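Local structure of hydrogenase maturation factor (3VTH) at residues Val363-Asp368 / Tyr439-Glu444; Tyr420-His425 / Lys448-Asp453; Lys549-Thr554 / Val604-Gly609. The protein probably transfers a carbamoyl group from carbamoyl phosphate, with ATP consumption, to the C-terminal cysteine of HypE during [NiFe]-hydrogenase maturation. All coordinates share one frame; numbering follows the deposited sequence.

Interaction 1 (Val363-Asp368 / Tyr439-Glu444); sequences VNRIDD and YIEQIE
Arg365 and Glu441 meet in an interdomain salt bridge, a small worked example of how two domains of one chain can be linked by a charged pair and a shared water. Arg365 lies in a loop of the YrdC-like domain, Glu441 on helix 433-449 of the Kae1-like domain. Arg365 NH2 stands 3.5 Å from Glu441 OE2, and the N-H points to the oxygen at only 142°, which makes the hydrogen-bond part of the bridge weak. The two side chains cross at roughly a right angle, with guanidinium and carboxylate planes 62° apart, so the groups do not face each other as a coplanar pair with two bonds. A bend of the arginine chain at chi3 (77°) turns the guanidinium, and its NE shares a water with the glutamate.

That water accepts from Arg365 NE at 3.2 Å and from the backbone Arg365 N at 3.1 Å. It donates to Glu441 OE2 at 3.3 Å, so the same carboxylate oxygen is reached both directly and through solvent. Gln442 NE2, from the next residue of the helix, adds a weak bond to Glu441 OE2.

Farther out, Arg365 NH1, the other terminal nitrogen, is hydrogen-bonded to the carbonyl of Ile337 within its own domain. The side chain lies about 11 Å from the bound ATP analogue, and Asp367, two residues along the loop, is a magnesium ligand in a crystal structure of this protein. The next residue, Asp368, forms a salt bridge through OD1 with Arg385 NH2.

Interaction 2 (Tyr420-His425 / Lys448-Asp453); sequences YAFISH and KLFRVD
Phe422 and Phe450 are the closest backbone positions, their CA atoms 8.5 Å apart, with Phe422 at the centre of an inverse gamma turn and Phe450 the first residue to leave helical torsions after helix 433-449. That helix is the crossover of a beta-alpha-beta unit in the actin-like fold, joining strand 420-423 to strand 456-460, parallel to it with two strands between, and the two phenylalanines fill the space between strand and helix end. Their rings form a face-to-face stack with planes 16° apart and centroids separated by 4.1 Å. The nearest pair, Phe422 CE1 and Phe450 CD1, is 3.6 Å apart. Each ring has its CG anti to the carbonyl carbon (chi1 -71° in Phe422, -58° in Phe450), sending both toward the interface. Tyr420 CB lies over the opposite face of Phe422 toward its rim, and Leu449 CG over the centre of that of Phe450. With a serine in place of Phe450, the Phe422 face would probably lose its stacking partner and a gap open between strand and helix end. Past the stack, the carbonyl oxygen of Arg451 receives a hydrogen bond from Lys417 NZ.

Interaction 3 (Lys549-Thr554 / Val604-Gly609); sequences KKIYRT and VAALIG
Tyr552 OH has two partners, Lys550 NZ, which donates to it at 3.2 Å, and OE2 of Glu577. Lys612 makes a cation-pi contact with the same ring, so the phenol is held at its rim and over its aromatic system while the ring and hydroxyl run off from helix 597-607. What Tyr552 gives to the contact is mainly its backbone: its CA lies 4.1 Å from Ala606 CB, and these two residues have the nearest CA atoms, 5.5 Å apart. Such a close approach is consistent with the small side chain of Ala606.

Here the start of helix 551-559 meets the end of helix 597-607 in the second subdomain of the Kae1-like domain, a helix-to-helix contact with small residues on one side, Ala605 and Ala606. Ile551 CG1 sits between the backbone N and the carbonyl carbon (chi1 71°), a placement that brings it to 3.9 Å from Ala606 CB. Farther along the same branch, Ile551 CD1 lies 4.1 Å from Ala606 CB and also reaches Ala605 CB at 4.3 Å. Ala620 of helix 619-626 touches both Ile551 and Ala605, extending this buried apolar patch. Beyond the alanines the helix ends in a Schellman motif with Gly609 at C-prime, its positive phi closing the turn. Within that motif Gly609 N bonds to Ala606 O at 3.2 Å, and Val610 N to Ala605 O.

From the N terminus, the chain first passes the loop 363-368, then strand 420-423, and afterwards helix 433-449, where interaction 1 closes a loop of 70 intervening residues. Interaction 2 opens inside that loop and closes beyond it, with 22 residues between its segments, so the two cross. Both use helix 433-449 and also touch directly, His425 packing against Arg365, Ile366 and Gln442. Interaction 1 ties the YrdC-like domain to that helix; interaction 2 ties the helix end to strand 420-423 within the Kae1-like domain. Interaction 3 follows in series, spanning 49 residues in the second subdomain; its centre lies about 36 Å from that of interaction 1 and 42 Å from that of interaction 2.

Interaction 1 (Val363-Asp368 / Tyr439-Glu444)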
ATOM      1  N   VAL A 363       5.738 -11.671  14.275  1.00 27.02           N
ATOM      2  CA  VAL A 363       7.037 -11.889  13.666  1.00 26.90           C
ATOM      3  C   VAL A 363       7.386 -10.761  12.703  1.00 26.32           C
ATOM      4  O   VAL A 363       8.502 -10.242  12.721  1.00 25.75           O
ATOM      5  CB  VAL A 363       7.095 -13.261  12.917  1.00 27.27           C
ATOM      6  CG1 VAL A 363       8.461 -13.456  12.281  1.00 27.35           C
ATOM      7  CG2 VAL A 363       6.769 -14.417  13.923  1.00 27.65           C
ATOM      8  N   ASN A 364       6.422 -10.403  11.861  1.00 24.91           N
ATOM      9  CA  ASN A 364       6.624  -9.399  10.837  1.00 25.01           C
ATOM     10  C   ASN A 364       5.603  -8.290  11.016  1.00 23.60           C
ATOM     11  O   ASN A 364       4.423  -8.475  10.723  1.00 23.55           O
ATOM     12  CB  ASN A 364       6.492 -10.043   9.440  1.00 24.36           C
ATOM     13  CG  ASN A 364       7.427 -11.247   9.261  1.00 27.27           C
ATOM     14  OD1 ASN A 364       6.973 -12.385   9.061  1.00 30.18           O
ATOM     15  ND2 ASN A 364       8.730 -11.007   9.369  1.00 23.53           N
ATOM     16  N   ARG A 365       6.039  -7.134  11.501  1.00 24.02           N
ATOM     17  CA  ARG A 365       5.082  -6.040  11.709  1.00 23.45           C
ATOM     18  C   ARG A 365       4.651  -5.520  10.339  1.00 23.13           C
ATOM     19  O   ARG A 365       5.393  -5.671   9.354  1.00 22.05           O
ATOM     20  CB  ARG A 365       5.711  -4.924  12.553  1.00 24.41           C
ATOM     21  CG  ARG A 365       6.493  -3.892  11.736  1.00 25.36           C
ATOM     22  CD  ARG A 365       7.307  -3.050  12.660  1.00 28.89           C
ATOM     23  NE  ARG A 365       8.496  -3.754  13.133  1.00 30.74           N
ATOM     24  CZ  ARG A 365       9.165  -3.414  14.225  1.00 35.70           C
ATOM     25  NH1 ARG A 365       8.746  -2.391  14.975  1.00 36.96           N
ATOM     26  NH2 ARG A 365      10.232  -4.110  14.588  1.00 36.48           N
ATOM     27  N   ILE A 366       3.452  -4.928  10.263  1.00 22.94           N
ATOM     28  CA  ILE A 366       2.921  -4.433   8.996  1.00 22.44           C
ATOM     29  C   ILE A 366       1.793  -3.432   9.248  1.00 22.53           C
ATOM     30  O   ILE A 366       0.885  -3.697  10.018  1.00 23.00           O
ATOM     31  CB  ILE A 366       2.458  -5.614   8.057  1.00 21.54           C
ATOM     32  CG1 ILE A 366       1.965  -5.109   6.698  1.00 20.34           C
ATOM     33  CG2 ILE A 366       1.392  -6.504   8.744  1.00 22.40           C
ATOM     34  CD1 ILE A 366       1.960  -6.219   5.569  1.00 18.67           C
ATOM     35  N   ASP A 367       1.874  -2.266   8.617  1.00 22.28           N
ATOM     36  CA  ASP A 367       0.843  -1.242   8.791  1.00 23.05           C
ATOM     37  C   ASP A 367      -0.468  -1.580   8.093  1.00 22.24           C
ATOM     38  O   ASP A 367      -0.502  -2.428   7.207  1.00 22.57           O
ATOM     39  CB  ASP A 367       1.371   0.095   8.257  1.00 23.21           C
ATOM     40  CG  ASP A 367       2.311   0.763   9.233  1.00 25.41           C
ATOM     41  OD1 ASP A 367       1.852   1.164  10.323  1.00 25.78           O
ATOM     42  OD2 ASP A 367       3.515   0.858   8.922  1.00 29.49           O
ATOM     43  N   ASP A 368      -1.536  -0.887   8.464  1.00 21.66           N
ATOM     44  CA  ASP A 368      -2.780  -0.958   7.702  1.00 21.82           C
ATOM     45  C   ASP A 368      -2.563  -0.431   6.286  1.00 20.82           C
ATOM     46  O   ASP A 368      -1.783   0.506   6.079  1.00 21.11           O
ATOM     47  CB  ASP A 368      -3.879  -0.121   8.376  1.00 21.62           C
ATOM     48  CG  ASP A 368      -4.216  -0.608   9.773  1.00 25.18           C
ATOM     49  OD1 ASP A 368      -3.965  -1.805  10.085  1.00 27.11           O
ATOM     50  OD2 ASP A 368      -4.715   0.229  10.570  1.00 27.45           O
ATOM     51  N   TYR A 439      13.980  -0.791   7.943  1.00 33.10           N
ATOM     52  CA  TYR A 439      14.201  -1.077   6.529  1.00 32.31           C
ATOM     53  C   TYR A 439      15.238  -2.186   6.330  1.00 33.82           C
ATOM     54  O   TYR A 439      14.972  -3.160   5.647  1.00 32.86           O
ATOM     55  CB  TYR A 439      14.656   0.210   5.857  1.00 31.13           C
ATOM     56  CG  TYR A 439      15.095   0.151   4.423  1.00 28.39           C
ATOM     57  CD1 TYR A 439      16.446   0.177   4.104  1.00 30.83           C
ATOM     58  CD2 TYR A 439      14.168   0.166   3.384  1.00 24.45           C
ATOM     59  CE1 TYR A 439      16.876   0.201   2.775  1.00 29.80           C
ATOM     60  CE2 TYR A 439      14.584   0.183   2.043  1.00 26.77           C
ATOM     61  CZ  TYR A 439      15.955   0.193   1.754  1.00 28.13           C
ATOM     62  OH  TYR A 439      16.416   0.214   0.446  1.00 26.62           O
ATOM     63  N   ILE A 440      16.405  -2.034   6.949  1.00 36.15           N
ATOM     64  CA  ILE A 440      17.511  -2.996   6.800  1.00 38.88           C
ATOM     65  C   ILE A 440      17.118  -4.399   7.217  1.00 39.29           C
ATOM     66  O   ILE A 440      17.422  -5.359   6.512  1.00 40.19           O
ATOM     67  CB  ILE A 440      18.788  -2.561   7.581  1.00 40.28           C
ATOM     68  CG1 ILE A 440      19.435  -1.364   6.901  1.00 41.21           C
ATOM     69  CG2 ILE A 440      19.798  -3.714   7.685  1.00 43.14           C
ATOM     70  CD1 ILE A 440      19.425  -1.442   5.402  1.00 40.16           C
ATOM     71  N   GLU A 441      16.427  -4.500   8.351  1.00 40.19           N
ATOM     72  CA  GLU A 441      15.977  -5.776   8.894  1.00 41.18           C
ATOM     73  C   GLU A 441      14.897  -6.434   8.025  1.00 39.09           C
ATOM     74  O   GLU A 441      14.840  -7.662   7.922  1.00 39.51           O
ATOM     75  CB  GLU A 441      15.463  -5.615  10.337  1.00 42.70           C
ATOM     76  CG  GLU A 441      13.922  -5.360  10.472  1.00 46.15           C
ATOM     77  CD  GLU A 441      13.327  -5.822  11.811  1.00 52.81           C
ATOM     78  OE1 GLU A 441      14.055  -6.454  12.619  1.00 56.08           O
ATOM     79  OE2 GLU A 441      12.123  -5.552  12.062  1.00 55.51           O
ATOM     80  N   GLN A 442      14.024  -5.625   7.428  1.00 36.36           N
ATOM     81  CA  GLN A 442      13.007  -6.161   6.540  1.00 33.88           C
ATOM     82  C   GLN A 442      13.626  -6.705   5.261  1.00 32.55           C
ATOM     83  O   GLN A 442      13.201  -7.747   4.764  1.00 31.82           O
ATOM     84  CB  GLN A 442      11.916  -5.121   6.252  1.00 33.42           C
ATOM     85  CG  GLN A 442      10.999  -4.885   7.459  1.00 34.77           C
ATOM     86  CD  GLN A 442      10.463  -6.180   8.062  1.00 35.60           C
ATOM     87  OE1 GLN A 442       9.605  -6.846   7.479  1.00 35.26           O
ATOM     88  NE2 GLN A 442      10.973  -6.543   9.235  1.00 35.86           N
ATOM     89  N   ILE A 443      14.641  -6.020   4.739  1.00 31.38           N
ATOM     90  CA  ILE A 443      15.361  -6.547   3.583  1.00 31.15           C
ATOM     91  C   ILE A 443      15.936  -7.940   3.913  1.00 32.56           C
ATOM     92  O   ILE A 443      15.765  -8.875   3.136  1.00 32.49           O
ATOM     93  CB  ILE A 443      16.447  -5.571   3.067  1.00 31.07           C
ATOM     94  CG1 ILE A 443      15.793  -4.369   2.377  1.00 29.52           C
ATOM     95  CG2 ILE A 443      17.401  -6.263   2.076  1.00 30.88           C
ATOM     96  CD1 ILE A 443      16.787  -3.298   1.986  1.00 33.92           C
ATOM     97  N   GLU A 444      16.557  -8.086   5.080  1.00 33.80           N
ATOM     98  CA  GLU A 444      17.144  -9.382   5.467  1.00 35.73           C
ATOM     99  C   GLU A 444      16.065 -10.444   5.606  1.00 35.03           C
ATOM    100  O   GLU A 444      16.238 -11.581   5.168  1.00 35.37           O
ATOM    101  CB  GLU A 444      17.974  -9.273   6.756  1.00 37.27           C
ATOM    102  CG  GLU A 444      19.230  -8.400   6.610  1.00 40.95           C
ATOM    103  CD  GLU A 444      20.172  -8.868   5.506  1.00 44.83           C
ATOM    104  OE1 GLU A 444      20.419  -8.088   4.560  1.00 46.29           O
ATOM    105  OE2 GLU A 444      20.656 -10.020   5.571  1.00 48.86           O
TER
HETATM  106  O   HOH W   1       9.038  -6.639  11.873  1.00 18.86           O

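Interaction 2 (Tyr420-His425 / Lys448-Asp453)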
ATOM      1  N   TYR A 420       8.065 -13.475 -10.167  1.00 31.37           N
ATOM      2  CA  TYR A 420       7.475 -12.588  -9.158  1.00 29.12           C
ATOM      3  C   TYR A 420       8.300 -11.355  -8.847  1.00 28.01           C
ATOM      4  O   TYR A 420       9.520 -11.412  -8.800  1.00 28.06           O
ATOM      5  CB  TYR A 420       7.223 -13.339  -7.850  1.00 29.33           C
ATOM      6  CG  TYR A 420       6.342 -14.561  -7.962  1.00 30.68           C
ATOM      7  CD1 TYR A 420       5.005 -14.448  -8.335  1.00 30.68           C
ATOM      8  CD2 TYR A 420       6.832 -15.821  -7.637  1.00 30.78           C
ATOM      9  CE1 TYR A 420       4.186 -15.565  -8.404  1.00 31.57           C
ATOM     10  CE2 TYR A 420       6.012 -16.960  -7.720  1.00 33.45           C
ATOM     11  CZ  TYR A 420       4.696 -16.807  -8.101  1.00 31.21           C
ATOM     12  OH  TYR A 420       3.884 -17.894  -8.189  1.00 33.36           O
ATOM     13  N   ALA A 421       7.607 -10.239  -8.619  1.00 26.30           N
ATOM     14  CA  ALA A 421       8.218  -9.056  -8.035  1.00 24.91           C
ATOM     15  C   ALA A 421       7.623  -8.961  -6.627  1.00 23.66           C
ATOM     16  O   ALA A 421       6.450  -8.630  -6.461  1.00 23.02           O
ATOM     17  CB  ALA A 421       7.886  -7.811  -8.859  1.00 23.95           C
ATOM     18  N   PHE A 422       8.420  -9.359  -5.645  1.00 22.99           N
ATOM     19  CA  PHE A 422       8.041  -9.284  -4.249  1.00 22.95           C
ATOM     20  C   PHE A 422       8.307  -7.868  -3.771  1.00 22.66           C
ATOM     21  O   PHE A 422       9.413  -7.563  -3.303  1.00 23.16           O
ATOM     22  CB  PHE A 422       8.874 -10.261  -3.424  1.00 23.28           C
ATOM     23  CG  PHE A 422       8.528 -11.707  -3.663  1.00 23.96           C
ATOM     24  CD1 PHE A 422       7.372 -12.261  -3.103  1.00 23.78           C
ATOM     25  CD2 PHE A 422       9.357 -12.516  -4.437  1.00 25.72           C
ATOM     26  CE1 PHE A 422       7.039 -13.622  -3.325  1.00 25.13           C
ATOM     27  CE2 PHE A 422       9.047 -13.864  -4.655  1.00 25.44           C
ATOM     28  CZ  PHE A 422       7.892 -14.422  -4.103  1.00 24.48           C
ATOM     29  N   ILE A 423       7.322  -6.997  -3.937  1.00 21.89           N
ATOM     30  CA  ILE A 423       7.429  -5.641  -3.405  1.00 22.23           C
ATOM     31  C   ILE A 423       7.077  -5.681  -1.896  1.00 22.75           C
ATOM     32  O   ILE A 423       6.098  -6.328  -1.473  1.00 24.08           O
ATOM     33  CB  ILE A 423       6.551  -4.628  -4.205  1.00 21.45           C
ATOM     34  CG1 ILE A 423       6.802  -3.189  -3.717  1.00 20.51           C
ATOM     35  CG2 ILE A 423       5.063  -5.004  -4.116  1.00 23.79           C
ATOM     36  CD1 ILE A 423       6.171  -2.069  -4.615  1.00 21.36           C
ATOM     37  N   SER A 424       7.898  -5.037  -1.081  1.00 22.13           N
ATOM     38  CA  SER A 424       7.713  -5.111   0.362  1.00 22.13           C
ATOM     39  C   SER A 424       6.488  -4.322   0.758  1.00 21.82           C
ATOM     40  O   SER A 424       6.035  -3.427   0.025  1.00 21.40           O
ATOM     41  CB  SER A 424       8.932  -4.538   1.087  1.00 22.58           C
ATOM     42  OG  SER A 424       8.952  -3.110   1.062  1.00 21.34           O
ATOM     43  N   HIS A 425       5.956  -4.646   1.926  1.00 21.74           N
ATOM     44  CA  HIS A 425       4.973  -3.783   2.542  1.00 21.49           C
ATOM     45  C   HIS A 425       5.585  -2.403   2.792  1.00 21.39           C
ATOM     46  O   HIS A 425       6.802  -2.258   2.864  1.00 20.92           O
ATOM     47  CB  HIS A 425       4.460  -4.388   3.850  1.00 21.55           C
ATOM     48  CG  HIS A 425       5.503  -4.541   4.924  1.00 24.02           C
ATOM     49  ND1 HIS A 425       6.393  -5.596   4.960  1.00 26.15           N
ATOM     50  CD2 HIS A 425       5.760  -3.795   6.029  1.00 23.38           C
ATOM     51  CE1 HIS A 425       7.162  -5.484   6.033  1.00 26.30           C
ATOM     52  NE2 HIS A 425       6.799  -4.401   6.697  1.00 26.72           N
ATOM     53  N   LYS A 448      15.458 -13.939   3.369  1.00 32.31           N
ATOM     54  CA  LYS A 448      15.347 -15.248   3.999  1.00 33.93           C
ATOM     55  C   LYS A 448      14.007 -15.902   3.678  1.00 32.81           C
ATOM     56  O   LYS A 448      13.949 -17.070   3.310  1.00 33.38           O
ATOM     57  CB  LYS A 448      15.506 -15.127   5.515  1.00 35.45           C
ATOM     58  CG  LYS A 448      16.880 -14.658   5.945  1.00 39.86           C
ATOM     59  CD  LYS A 448      17.076 -14.841   7.455  1.00 46.86           C
ATOM     60  CE  LYS A 448      18.143 -13.870   7.970  1.00 50.01           C
ATOM     61  NZ  LYS A 448      19.484 -14.159   7.360  1.00 53.47           N
ATOM     62  N   LEU A 449      12.924 -15.149   3.822  1.00 30.98           N
ATOM     63  CA  LEU A 449      11.596 -15.727   3.651  1.00 30.43           C
ATOM     64  C   LEU A 449      11.388 -16.258   2.218  1.00 30.25           C
ATOM     65  O   LEU A 449      10.862 -17.362   2.022  1.00 29.64           O
ATOM     66  CB  LEU A 449      10.515 -14.712   4.021  1.00 29.27           C
ATOM     67  CG  LEU A 449       9.074 -15.239   4.073  1.00 28.92           C
ATOM     68  CD1 LEU A 449       8.960 -16.481   4.963  1.00 29.67           C
ATOM     69  CD2 LEU A 449       8.160 -14.145   4.559  1.00 27.13           C
ATOM     70  N   PHE A 450      11.811 -15.467   1.230  1.00 29.25           N
ATOM     71  CA  PHE A 450      11.620 -15.836  -0.171  1.00 30.14           C
ATOM     72  C   PHE A 450      12.858 -16.412  -0.875  1.00 31.51           C
ATOM     73  O   PHE A 450      12.831 -16.630  -2.091  1.00 31.70           O
ATOM     74  CB  PHE A 450      11.005 -14.662  -0.948  1.00 28.90           C
ATOM     75  CG  PHE A 450       9.695 -14.213  -0.377  1.00 28.47           C
ATOM     76  CD1 PHE A 450       8.591 -15.073  -0.380  1.00 28.31           C
ATOM     77  CD2 PHE A 450       9.565 -12.954   0.200  1.00 27.93           C
ATOM     78  CE1 PHE A 450       7.370 -14.668   0.164  1.00 27.12           C
ATOM     79  CE2 PHE A 450       8.351 -12.548   0.753  1.00 26.19           C
ATOM     80  CZ  PHE A 450       7.253 -13.405   0.733  1.00 24.76           C
ATOM     81  N   ARG A 451      13.918 -16.672  -0.105  1.00 32.09           N
ATOM     82  CA  ARG A 451      15.160 -17.270  -0.619  1.00 33.54           C
ATOM     83  C   ARG A 451      15.797 -16.442  -1.751  1.00 32.98           C
ATOM     84  O   ARG A 451      16.283 -16.989  -2.739  1.00 32.76           O
ATOM     85  CB  ARG A 451      14.926 -18.720  -1.060  1.00 34.07           C
ATOM     86  CG  ARG A 451      14.812 -19.722   0.103  1.00 36.75           C
ATOM     87  CD  ARG A 451      13.436 -19.727   0.751  1.00 35.64           C
ATOM     88  NE  ARG A 451      13.279 -20.897   1.616  1.00 39.20           N
ATOM     89  CZ  ARG A 451      12.908 -20.862   2.898  1.00 40.29           C
ATOM     90  NH1 ARG A 451      12.617 -19.698   3.485  1.00 38.73           N
ATOM     91  NH2 ARG A 451      12.817 -21.999   3.588  1.00 40.65           N
ATOM     92  N   VAL A 452      15.777 -15.125  -1.593  1.00 32.75           N
ATOM     93  CA  VAL A 452      16.338 -14.218  -2.583  1.00 32.97           C
ATOM     94  C   VAL A 452      17.784 -13.870  -2.214  1.00 34.94           C
ATOM     95  O   VAL A 452      18.066 -13.397  -1.109  1.00 35.44           O
ATOM     96  CB  VAL A 452      15.510 -12.897  -2.706  1.00 32.09           C
ATOM     97  CG1 VAL A 452      16.089 -11.996  -3.792  1.00 30.47           C
ATOM     98  CG2 VAL A 452      14.019 -13.188  -2.966  1.00 30.11           C
ATOM     99  N   ASP A 453      18.698 -14.106  -3.143  1.00 36.52           N
ATOM    100  CA  ASP A 453      20.056 -13.587  -3.017  1.00 38.33           C
ATOM    101  C   ASP A 453      20.297 -12.611  -4.172  1.00 37.11           C
ATOM    102  O   ASP A 453      20.603 -13.028  -5.292  1.00 37.43           O
ATOM    103  CB  ASP A 453      21.085 -14.738  -2.981  1.00 40.77           C
ATOM    104  CG  ASP A 453      21.036 -15.542  -1.666  1.00 45.40           C
ATOM    105  OD1 ASP A 453      20.432 -15.081  -0.660  1.00 48.75           O
ATOM    106  OD2 ASP A 453      21.610 -16.649  -1.638  1.00 50.02           O
TER

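Interaction 3 (Lys549-Thr554 / Val604-Gly609)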
ATOM      1  N   LYS A 549       7.873  22.988   3.805  1.00 50.13           N
ATOM      2  CA  LYS A 549       6.864  23.347   4.808  1.00 48.99           C
ATOM      3  C   LYS A 549       6.459  24.831   4.851  1.00 47.76           C
ATOM      4  O   LYS A 549       5.300  25.145   5.133  1.00 46.97           O
ATOM      5  CB  LYS A 549       7.261  22.821   6.197  1.00 50.70           C
ATOM      6  CG  LYS A 549       7.021  21.292   6.330  1.00 51.64           C
ATOM      7  CD  LYS A 549       7.903  20.622   7.391  1.00 54.97           C
ATOM      8  CE  LYS A 549       7.683  21.229   8.780  1.00 57.39           C
ATOM      9  NZ  LYS A 549       8.306  20.398   9.844  1.00 59.58           N
ATOM     10  N   LYS A 550       7.398  25.733   4.574  1.00 45.90           N
ATOM     11  CA  LYS A 550       7.065  27.159   4.461  1.00 44.78           C
ATOM     12  C   LYS A 550       6.745  27.494   2.999  1.00 42.20           C
ATOM     13  O   LYS A 550       7.580  28.039   2.274  1.00 41.35           O
ATOM     14  CB  LYS A 550       8.192  28.036   5.014  1.00 46.52           C
ATOM     15  CG  LYS A 550       8.403  27.898   6.525  1.00 48.75           C
ATOM     16  CD  LYS A 550       9.032  29.135   7.115  1.00 51.76           C
ATOM     17  CE  LYS A 550       8.792  29.214   8.618  1.00 54.45           C
ATOM     18  NZ  LYS A 550       8.517  30.624   9.049  1.00 56.75           N
ATOM     19  N   ILE A 551       5.531  27.151   2.576  1.00 39.32           N
ATOM     20  CA  ILE A 551       5.176  27.176   1.158  1.00 37.22           C
ATOM     21  C   ILE A 551       5.039  28.569   0.544  1.00 36.60           C
ATOM     22  O   ILE A 551       5.030  28.697  -0.675  1.00 34.87           O
ATOM     23  CB  ILE A 551       3.921  26.316   0.826  1.00 36.49           C
ATOM     24  CG1 ILE A 551       2.644  26.954   1.373  1.00 37.28           C
ATOM     25  CG2 ILE A 551       4.104  24.865   1.320  1.00 36.72           C
ATOM     26  CD1 ILE A 551       1.374  26.231   0.911  1.00 38.35           C
ATOM     27  N   TYR A 552       4.930  29.609   1.368  1.00 37.05           N
ATOM     28  CA  TYR A 552       4.978  30.960   0.811  1.00 37.47           C
ATOM     29  C   TYR A 552       6.341  31.218   0.146  1.00 36.81           C
ATOM     30  O   TYR A 552       6.428  31.999  -0.792  1.00 36.75           O
ATOM     31  CB  TYR A 552       4.632  32.037   1.853  1.00 39.43           C
ATOM     32  CG  TYR A 552       5.583  32.093   3.030  1.00 41.66           C
ATOM     33  CD1 TYR A 552       5.380  31.288   4.157  1.00 42.36           C
ATOM     34  CD2 TYR A 552       6.683  32.962   3.025  1.00 43.95           C
ATOM     35  CE1 TYR A 552       6.257  31.343   5.245  1.00 45.34           C
ATOM     36  CE2 TYR A 552       7.559  33.025   4.105  1.00 45.65           C
ATOM     37  CZ  TYR A 552       7.342  32.215   5.208  1.00 46.94           C
ATOM     38  OH  TYR A 552       8.211  32.272   6.275  1.00 49.84           O
ATOM     39  N   ARG A 553       7.388  30.527   0.615  1.00 36.04           N
ATOM     40  CA  ARG A 553       8.714  30.578  -0.010  1.00 35.67           C
ATOM     41  C   ARG A 553       8.714  29.926  -1.387  1.00 33.62           C
ATOM     42  O   ARG A 553       9.408  30.372  -2.305  1.00 33.29           O
ATOM     43  CB  ARG A 553       9.756  29.888   0.870  1.00 36.64           C
ATOM     44  CG  ARG A 553       9.993  30.550   2.235  1.00 40.84           C
ATOM     45  CD  ARG A 553      10.954  29.713   3.081  1.00 46.96           C
ATOM     46  NE  ARG A 553      12.287  29.591   2.479  1.00 48.87           N
ATOM     47  CZ  ARG A 553      13.379  30.221   2.911  1.00 51.07           C
ATOM     48  NH1 ARG A 553      13.335  31.024   3.970  1.00 53.62           N
ATOM     49  NH2 ARG A 553      14.532  30.039   2.283  1.00 51.83           N
ATOM     50  N   THR A 554       7.937  28.857  -1.525  1.00 31.56           N
ATOM     51  CA  THR A 554       7.772  28.211  -2.814  1.00 29.50           C
ATOM     52  C   THR A 554       7.068  29.165  -3.764  1.00 28.29           C
ATOM     53  O   THR A 554       7.494  29.324  -4.908  1.00 27.69           O
ATOM     54  CB  THR A 554       6.977  26.889  -2.704  1.00 28.47           C
ATOM     55  OG1 THR A 554       7.783  25.926  -2.028  1.00 29.61           O
ATOM     56  CG2 THR A 554       6.639  26.348  -4.093  1.00 26.82           C
ATOM     57  N   VAL A 604       0.163  27.740  -5.814  1.00 27.36           N
ATOM     58  CA  VAL A 604      -1.252  28.131  -5.917  1.00 27.53           C
ATOM     59  C   VAL A 604      -1.905  28.234  -4.546  1.00 28.22           C
ATOM     60  O   VAL A 604      -2.577  29.231  -4.248  1.00 28.79           O
ATOM     61  CB  VAL A 604      -2.068  27.143  -6.796  1.00 27.57           C
ATOM     62  CG1 VAL A 604      -3.573  27.494  -6.770  1.00 27.84           C
ATOM     63  CG2 VAL A 604      -1.521  27.136  -8.226  1.00 27.14           C
ATOM     64  N   ALA A 605      -1.710  27.218  -3.704  1.00 26.99           N
ATOM     65  CA  ALA A 605      -2.357  27.206  -2.379  1.00 28.01           C
ATOM     66  C   ALA A 605      -1.947  28.431  -1.536  1.00 29.02           C
ATOM     67  O   ALA A 605      -2.796  29.062  -0.886  1.00 29.79           O
ATOM     68  CB  ALA A 605      -2.062  25.911  -1.635  1.00 26.94           C
ATOM     69  N   ALA A 606      -0.659  28.770  -1.585  1.00 28.54           N
ATOM     70  CA  ALA A 606      -0.116  29.927  -0.863  1.00 30.67           C
ATOM     71  C   ALA A 606      -0.654  31.252  -1.416  1.00 31.33           C
ATOM     72  O   ALA A 606      -1.027  32.147  -0.662  1.00 32.03           O
ATOM     73  CB  ALA A 606       1.423  29.916  -0.914  1.00 29.61           C
ATOM     74  N   LEU A 607      -0.700  31.347  -2.742  1.00 31.52           N
ATOM     75  CA  LEU A 607      -1.103  32.567  -3.422  1.00 33.02           C
ATOM     76  C   LEU A 607      -2.553  32.898  -3.178  1.00 34.10           C
ATOM     77  O   LEU A 607      -2.901  34.071  -3.055  1.00 35.20           O
ATOM     78  CB  LEU A 607      -0.838  32.477  -4.928  1.00 32.56           C
ATOM     79  CG  LEU A 607       0.609  32.789  -5.325  1.00 34.86           C
ATOM     80  CD1 LEU A 607       0.870  32.392  -6.779  1.00 36.07           C
ATOM     81  CD2 LEU A 607       0.921  34.282  -5.104  1.00 34.94           C
ATOM     82  N   ILE A 608      -3.413  31.883  -3.129  1.00 33.27           N
ATOM     83  CA  ILE A 608      -4.829  32.160  -2.860  1.00 34.83           C
ATOM     84  C   ILE A 608      -5.195  32.006  -1.381  1.00 35.95           C
ATOM     85  O   ILE A 608      -6.372  31.970  -1.019  1.00 36.93           O
ATOM     86  CB  ILE A 608      -5.783  31.409  -3.818  1.00 34.35           C
ATOM     87  CG1 ILE A 608      -5.782  29.896  -3.546  1.00 33.47           C
ATOM     88  CG2 ILE A 608      -5.379  31.704  -5.284  1.00 33.66           C
ATOM     89  CD1 ILE A 608      -6.854  29.144  -4.329  1.00 33.43           C
ATOM     90  N   GLY A 609      -4.175  31.941  -0.533  1.00 36.20           N
ATOM     91  CA  GLY A 609      -4.380  31.968   0.909  1.00 37.93           C
ATOM     92  C   GLY A 609      -5.031  30.735   1.510  1.00 38.48           C
ATOM     93  O   GLY A 609      -5.695  30.836   2.547  1.00 39.20           O
TER